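Local coordinates for nodulation protein S (Bradyrhizobium sp., PDB 3OFK) that probably acts as an S-adenosylmethionine-dependent N-methyltransferase in the synthesis of Nod factors, the lipochitooligosaccharide signals of rhizobial nodulation, at residues A[153-157]-A[158-162]; A[165-168]-A[169-173]; A[174-177]-A[178-182]. All blocks are in the same frame, centred on the assembly; numbering follows the deposited sequence.

Overall arrangement
The three contacts follow one another along the chain, from the end of strand 148-155 through helix 157-162 and helix 169-179 to the start of strand 181-189. Contacts 1 and 2 touch, their centres about 6 Å apart: Asp157 OD1 takes a probable hydrogen bond from Gly168 N, and Asp157 OD2 a second from Thr171 OG1. Contact 3 lies farther along helix 169-179, its centre about 13 Å from that of contact 2 and 18 Å from that of contact 1. None reaches the bound S-adenosyl-L-homocysteine: the side chains of Ser154, Val172 and Leu176 stay about 9, 12 and 14 Å from it.

Contact 1 of 3, residues A[153-157]-A[158-162]; sequences GSARD and ATCRR
Ala155 and Cys160 face each other where strand 148-155 turns into helix 157-162, with Ala155 CB 3.9 Å from Cys160 SG. The thiol reaches back toward the strand because SG sits beside its own backbone N and anti to the carbonyl carbon (chi1 -79°). There it also approaches Ala155 O at 3.6 Å. One residue earlier in the helix, the methyl CG2 of Thr159 lies alongside the same alanine, 3.9 Å from Ala155 CB, so two side chains of the first turn share one small methyl group. Ala155 O is held from another direction by Ser154 OG, which donates in the carbonyl plane, on a lone pair, at 2.8 Å.

The first turn of the helix is closed by two backbone bonds: Cys160 N to Arg156 O at 2.8 Å and Arg161 N to Asp157 O, also 2.8 Å. On the outer side, the Arg161 chain bends at chi3 (-45°) and lays one face of its guanidinium over the backbone around Asp157 and Ala158. NH1 comes to 3.6 Å from Asp157 CB, yet its distance from Asp157 OD2 is 4.9 Å, and no salt bridge forms.

The carboxylate instead serves Gly168 N and Thr171 OG1, so two hydrogen bonds to it join this helix to the start of the next, and Arg161 probably adds no more than a distant electrostatic influence.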
loop_
_atom_site.group_PDB
_atom_site.type_symbol
_atom_site.label_atom_id
_atom_site.label_comp_id
_atom_site.label_asym_id
_atom_site.label_seq_id
_atom_site.Cartn_x
_atom_site.Cartn_y
_atom_site.Cartn_z
ATOM N N GLY A 153 -1.510 -1.596 -5.482
ATOM C CA GLY A 153 -2.511 -0.678 -6.009
ATOM C C GLY A 153 -1.953 0.718 -6.063
ATOM O O GLY A 153 -1.163 1.078 -5.210
ATOM N N SER A 154 -2.377 1.505 -7.042
ATOM C CA SER A 154 -1.947 2.879 -7.116
ATOM C C SER A 154 -2.833 3.725 -8.048
ATOM O O SER A 154 -3.401 3.225 -9.020
ATOM C CB SER A 154 -0.492 2.927 -7.571
ATOM O OG SER A 154 -0.006 4.256 -7.780
ATOM N N ALA A 155 -2.990 4.991 -7.687
ATOM C CA ALA A 155 -3.412 6.015 -8.601
ATOM C C ALA A 155 -2.572 5.883 -9.869
ATOM O O ALA A 155 -1.438 5.442 -9.808
ATOM C CB ALA A 155 -3.221 7.354 -7.970
ATOM N N ARG A 156 -3.151 6.222 -11.012
ATOM C CA ARG A 156 -2.436 6.107 -12.278
ATOM C C ARG A 156 -1.290 7.104 -12.395
ATOM O O ARG A 156 -1.245 8.098 -11.667
ATOM C CB ARG A 156 -3.389 6.279 -13.445
ATOM C CG ARG A 156 -4.246 5.043 -13.681
ATOM C CD ARG A 156 -5.233 5.245 -14.821
ATOM N NE ARG A 156 -6.111 4.086 -15.010
ATOM C CZ ARG A 156 -5.763 2.936 -15.600
ATOM N NH1 ARG A 156 -4.542 2.741 -16.083
ATOM N NH2 ARG A 156 -6.653 1.964 -15.708
ATOM N N ASP A 157 -0.384 6.819 -13.338
ATOM C CA ASP A 157 0.768 7.681 -13.654
ATOM C C ASP A 157 0.407 9.176 -13.775
ATOM O O ASP A 157 1.035 10.039 -13.105
ATOM C CB ASP A 157 1.419 7.222 -14.979
ATOM C CG ASP A 157 2.264 5.958 -14.830
ATOM O OD1 ASP A 157 2.478 5.512 -13.690
ATOM O OD2 ASP A 157 2.731 5.407 -15.876
ATOM N N ALA A 158 -0.577 9.465 -14.640
ATOM C CA ALA A 158 -1.024 10.827 -14.920
ATOM C C ALA A 158 -1.504 11.507 -13.659
ATOM O O ALA A 158 -1.191 12.668 -13.416
ATOM C CB ALA A 158 -2.151 10.811 -15.931
ATOM N N THR A 159 -2.303 10.795 -12.876
ATOM C CA THR A 159 -2.820 11.342 -11.620
ATOM C C THR A 159 -1.663 11.617 -10.675
ATOM O O THR A 159 -1.611 12.664 -10.038
ATOM C CB THR A 159 -3.790 10.377 -10.911
ATOM O OG1 THR A 159 -5.044 10.333 -11.610
ATOM C CG2 THR A 159 -4.025 10.836 -9.452
ATOM N N CYS A 160 -0.741 10.656 -10.594
ATOM C CA CYS A 160 0.425 10.773 -9.714
ATOM C C CYS A 160 1.299 11.961 -10.105
ATOM O O CYS A 160 1.808 12.662 -9.246
ATOM C CB CYS A 160 1.236 9.487 -9.719
ATOM S SG CYS A 160 0.503 8.264 -8.696
ATOM N N ARG A 161 1.444 12.191 -11.400
ATOM C CA ARG A 161 2.246 13.304 -11.893
ATOM C C ARG A 161 1.572 14.649 -11.611
ATOM O O ARG A 161 2.254 15.629 -11.299
ATOM C CB ARG A 161 2.537 13.151 -13.385
ATOM C CG ARG A 161 3.639 12.136 -13.721
ATOM C CD ARG A 161 4.132 12.324 -15.173
ATOM N NE ARG A 161 3.018 12.501 -16.124
ATOM C CZ ARG A 161 2.352 11.515 -16.741
ATOM N NH1 ARG A 161 2.675 10.237 -16.544
ATOM N NH2 ARG A 161 1.354 11.813 -17.571
ATOM N N ARG A 162 0.243 14.682 -11.701
ATOM C CA ARG A 162 -0.530 15.857 -11.319
ATOM C C ARG A 162 -0.369 16.127 -9.824
ATOM O O ARG A 162 -0.398 17.280 -9.393
ATOM C CB ARG A 162 -2.014 15.675 -11.682
ATOM C CG ARG A 162 -2.704 16.955 -12.126
ATOM C CD ARG A 162 -4.131 16.724 -12.645
ATOM N NE ARG A 162 -4.928 15.787 -11.837
ATOM C CZ ARG A 162 -5.194 14.517 -12.163
ATOM N NH1 ARG A 162 -4.738 13.980 -13.296
ATOM N NH2 ARG A 162 -5.927 13.765 -11.344
#

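Contact 2 of 3, residues A[165-168]-A[169-173]; sequences HVAG and AETVI
The side chains of Ala167 and Thr171 meet just before and just inside the first turn of helix 169-179. Ala167 CB points at the threonine and lies 3.6 Å from Thr171 CB and equally close to Thr171 CG2. That branch meets the alanine because CG2 stands anti to the backbone N while OG1 stays beside it (chi1 -65°). The hydroxyl is thereby turned to Asp157 at the start of the preceding helix, so the residue divides its work: carbon against Ala167, oxygen toward a carboxylate.

Gly168, between them, has the most surface covered by the helix. It occupies the N-cap position with phi -128° and psi -141°, a pair uncommon for residues with a side chain; a CB here would crowd Ala169 N. The bend sends its carbonyl into the helix. Gly168 O receives Val172 N at 3.1 Å in a nearly straight bond, and Val172 CG2 packs 3.5 Å from the same oxygen. The next backbone bond, Ile173 N to Ala169 O at 2.8 Å, carries the helix on. Glu170 folds its carboxylate back, and OE1 accepts from Asp157 N.

Farther out, Val172 packs on Met133 and Ile137 of helix 130-142, and Ile173 on strands 148-155 and 196-203. A helix between the fifth and sixth strands, lying against a sheet of order 3-2-1-4-5-7-6 in which the last strand, 196-203, runs against all the others, is typical of the Rossmann-like fold of S-adenosylmethionine-dependent methyltransferases.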
loop_
_atom_site.group_PDB
_atom_site.type_symbol
_atom_site.label_atom_id
_atom_site.label_comp_id
_atom_site.label_asym_id
_atom_site.label_seq_id
_atom_site.Cartn_x
_atom_site.Cartn_y
_atom_site.Cartn_z
ATOM N N HIS A 165 4.180 13.789 -8.025
ATOM C CA HIS A 165 5.021 12.598 -7.877
ATOM C C HIS A 165 5.568 12.147 -9.217
ATOM O O HIS A 165 5.273 12.742 -10.262
ATOM C CB HIS A 165 4.266 11.481 -7.149
ATOM C CG HIS A 165 3.664 11.918 -5.847
ATOM N ND1 HIS A 165 4.409 12.470 -4.825
ATOM C CD2 HIS A 165 2.380 11.899 -5.411
ATOM C CE1 HIS A 165 3.608 12.780 -3.820
ATOM N NE2 HIS A 165 2.374 12.431 -4.144
ATOM N N VAL A 166 6.420 11.127 -9.199
ATOM C CA VAL A 166 7.144 10.739 -10.419
ATOM C C VAL A 166 6.408 9.679 -11.275
ATOM O O VAL A 166 6.388 9.770 -12.518
ATOM C CB VAL A 166 8.608 10.266 -10.105
ATOM C CG1 VAL A 166 9.311 9.864 -11.397
ATOM C CG2 VAL A 166 9.405 11.367 -9.410
ATOM N N ALA A 167 5.835 8.664 -10.626
ATOM C CA ALA A 167 5.132 7.633 -11.350
ATOM C C ALA A 167 4.111 6.908 -10.465
ATOM O O ALA A 167 4.222 6.922 -9.233
ATOM C CB ALA A 167 6.121 6.654 -11.961
ATOM N N GLY A 168 3.132 6.278 -11.120
ATOM C CA GLY A 168 2.046 5.567 -10.458
ATOM C C GLY A 168 1.877 4.145 -10.979
ATOM O O GLY A 168 2.876 3.461 -11.271
ATOM N N ALA A 169 0.615 3.716 -11.117
ATOM C CA ALA A 169 0.267 2.307 -11.333
ATOM C C ALA A 169 0.994 1.668 -12.511
ATOM O O ALA A 169 1.649 0.623 -12.355
ATOM C CB ALA A 169 -1.264 2.150 -11.491
ATOM N N GLU A 170 0.906 2.305 -13.673
ATOM C CA GLU A 170 1.306 1.643 -14.911
ATOM C C GLU A 170 2.814 1.430 -14.906
ATOM O O GLU A 170 3.302 0.351 -15.254
ATOM C CB GLU A 170 0.870 2.422 -16.162
ATOM C CG GLU A 170 -0.635 2.625 -16.300
ATOM C CD GLU A 170 -1.119 3.926 -15.659
ATOM O OE1 GLU A 170 -0.640 4.239 -14.551
ATOM O OE2 GLU A 170 -1.959 4.632 -16.267
ATOM N N THR A 171 3.529 2.452 -14.448
ATOM C CA THR A 171 4.966 2.402 -14.357
ATOM C C THR A 171 5.447 1.322 -13.391
ATOM O O THR A 171 6.312 0.508 -13.749
ATOM C CB THR A 171 5.538 3.817 -14.050
ATOM O OG1 THR A 171 5.249 4.675 -15.170
ATOM C CG2 THR A 171 7.015 3.758 -13.872
ATOM N N VAL A 172 4.875 1.290 -12.186
ATOM C CA VAL A 172 5.237 0.261 -11.223
ATOM C C VAL A 172 4.858 -1.153 -11.690
ATOM O O VAL A 172 5.655 -2.081 -11.558
ATOM C CB VAL A 172 4.649 0.550 -9.845
ATOM C CG1 VAL A 172 4.893 -0.615 -8.907
ATOM C CG2 VAL A 172 5.246 1.852 -9.267
ATOM N N ILE A 173 3.660 -1.324 -12.246
ATOM C CA ILE A 173 3.241 -2.629 -12.765
ATOM C C ILE A 173 4.285 -3.148 -13.748
ATOM O O ILE A 173 4.649 -4.332 -13.717
ATOM C CB ILE A 173 1.821 -2.559 -13.395
ATOM C CG1 ILE A 173 0.751 -2.475 -12.291
ATOM C CG2 ILE A 173 1.540 -3.776 -14.258
ATOM C CD1 ILE A 173 -0.619 -2.137 -12.780
#

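Contact 3 of 3, residues A[174-177]-A[178-182]; sequences TILT and EALTE
Leu176 and Leu180 span the turn by which helix 169-179 gives way to strand 181-189, an edge strand of this Rossmann-like methyltransferase sheet, paired with the reversed strand 196-203. Leu176 O is gripped twice. Leu180 N donates in the carbonyl plane at 2.9 Å, while Ala179 N comes in above that plane at 3.2 Å. Glu178 N does likewise over Ile175 O, again well out of the carbonyl plane, at 3.2 Å. Two of these bonds reach three residues back and one reaches four.

The side-chain oxygens find other partners. Thr177 OG1 stands beside its own backbone N (chi1 -54°), from where it hydrogen-bonds one turn back to Ile173 O. It also accepts from a water at 2.5 Å, and that water donates again to Glu182 OE1, bridging helix and strand; both distances are unusually short, so their exact values are doubtful. Glu182 OE1 has a salt bridge to Arg185 besides. Thr174 OG1 binds Glu170 O in the manner of Thr177. Glu178 stretches back beside the preceding turn, its OE1 3.7 Å from Ile175 CA, with Arg134 a long, weak ionic partner.

On the buried side both leucines pack against Phe202, and Leu176 CD2 lies 4.3 Å from Leu180 CD1. Near them a weak CA-H...O contact joins Thr177 CA to Leu180 O at 3.5 Å, with 139° at the hydrogen.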
loop_
_atom_site.group_PDB
_atom_site.type_symbol
_atom_site.label_atom_id
_atom_site.label_comp_id
_atom_site.label_asym_id
_atom_site.label_seq_id
_atom_site.Cartn_x
_atom_site.Cartn_y
_atom_site.Cartn_z
ATOM N N THR A 174 4.780 -2.254 -14.615
ATOM C CA THR A 174 5.800 -2.616 -15.579
ATOM C C THR A 174 7.040 -3.191 -14.916
ATOM O O THR A 174 7.566 -4.220 -15.367
ATOM C CB THR A 174 6.159 -1.424 -16.504
ATOM O OG1 THR A 174 5.005 -1.091 -17.272
ATOM C CG2 THR A 174 7.314 -1.778 -17.478
ATOM N N ILE A 175 7.501 -2.518 -13.871
ATOM C CA ILE A 175 8.719 -2.891 -13.148
ATOM C C ILE A 175 8.478 -4.167 -12.342
ATOM O O ILE A 175 9.312 -5.081 -12.334
ATOM C CB ILE A 175 9.176 -1.766 -12.192
ATOM C CG1 ILE A 175 9.610 -0.515 -12.992
ATOM C CG2 ILE A 175 10.306 -2.260 -11.284
ATOM C CD1 ILE A 175 9.880 0.729 -12.114
ATOM N N LEU A 176 7.328 -4.224 -11.675
ATOM C CA LEU A 176 6.936 -5.429 -10.948
ATOM C C LEU A 176 6.954 -6.653 -11.842
ATOM O O LEU A 176 7.395 -7.708 -11.408
ATOM C CB LEU A 176 5.549 -5.263 -10.330
ATOM C CG LEU A 176 5.456 -4.376 -9.104
ATOM C CD1 LEU A 176 4.002 -4.140 -8.697
ATOM C CD2 LEU A 176 6.218 -4.996 -7.981
ATOM N N THR A 177 6.492 -6.496 -13.090
ATOM C CA THR A 177 6.344 -7.601 -14.038
ATOM C C THR A 177 7.690 -8.251 -14.474
ATOM O O THR A 177 7.706 -9.399 -14.956
ATOM C CB THR A 177 5.495 -7.160 -15.302
ATOM O OG1 THR A 177 4.233 -6.607 -14.881
ATOM C CG2 THR A 177 5.250 -8.355 -16.281
ATOM N N GLU A 178 8.795 -7.518 -14.309
ATOM C CA GLU A 178 10.147 -7.995 -14.635
ATOM C C GLU A 178 10.590 -9.072 -13.662
ATOM O O GLU A 178 11.406 -9.926 -14.005
ATOM C CB GLU A 178 11.183 -6.846 -14.567
ATOM C CG GLU A 178 10.967 -5.666 -15.544
ATOM C CD GLU A 178 11.713 -4.378 -15.143
ATOM O OE1 GLU A 178 11.381 -3.303 -15.696
ATOM O OE2 GLU A 178 12.625 -4.432 -14.289
ATOM N N ALA A 179 10.093 -8.991 -12.426
ATOM C CA ALA A 179 10.457 -9.964 -11.395
ATOM C C ALA A 179 9.310 -10.949 -11.054
ATOM O O ALA A 179 9.563 -12.074 -10.593
ATOM C CB ALA A 179 10.921 -9.221 -10.134
ATOM N N LEU A 180 8.069 -10.528 -11.291
ATOM C CA LEU A 180 6.886 -11.272 -10.832
ATOM C C LEU A 180 5.920 -11.537 -11.971
ATOM O O LEU A 180 5.998 -10.892 -13.008
ATOM C CB LEU A 180 6.152 -10.511 -9.723
ATOM C CG LEU A 180 6.942 -10.176 -8.451
ATOM C CD1 LEU A 180 6.098 -9.267 -7.527
ATOM C CD2 LEU A 180 7.336 -11.441 -7.729
ATOM N N THR A 181 5.007 -12.482 -11.746
ATOM C CA THR A 181 4.005 -12.890 -12.728
ATOM C C THR A 181 2.643 -12.257 -12.384
ATOM O O THR A 181 2.111 -12.456 -11.294
ATOM C CB THR A 181 3.890 -14.444 -12.778
ATOM O OG1 THR A 181 5.123 -15.019 -13.247
ATOM C CG2 THR A 181 2.742 -14.916 -13.703
ATOM N N GLU A 182 2.091 -11.463 -13.295
ATOM C CA GLU A 182 0.778 -10.858 -13.062
ATOM C C GLU A 182 -0.299 -11.948 -13.102
ATOM O O GLU A 182 -0.384 -12.691 -14.094
ATOM C CB GLU A 182 0.454 -9.769 -14.092
ATOM C CG GLU A 182 -0.794 -8.969 -13.700
ATOM C CD GLU A 182 -1.134 -7.834 -14.658
ATOM O OE1 GLU A 182 -0.250 -7.016 -14.993
ATOM O OE2 GLU A 182 -2.307 -7.734 -15.055
HETATM O O HOH W 1 2.076 -7.068 -16.027
#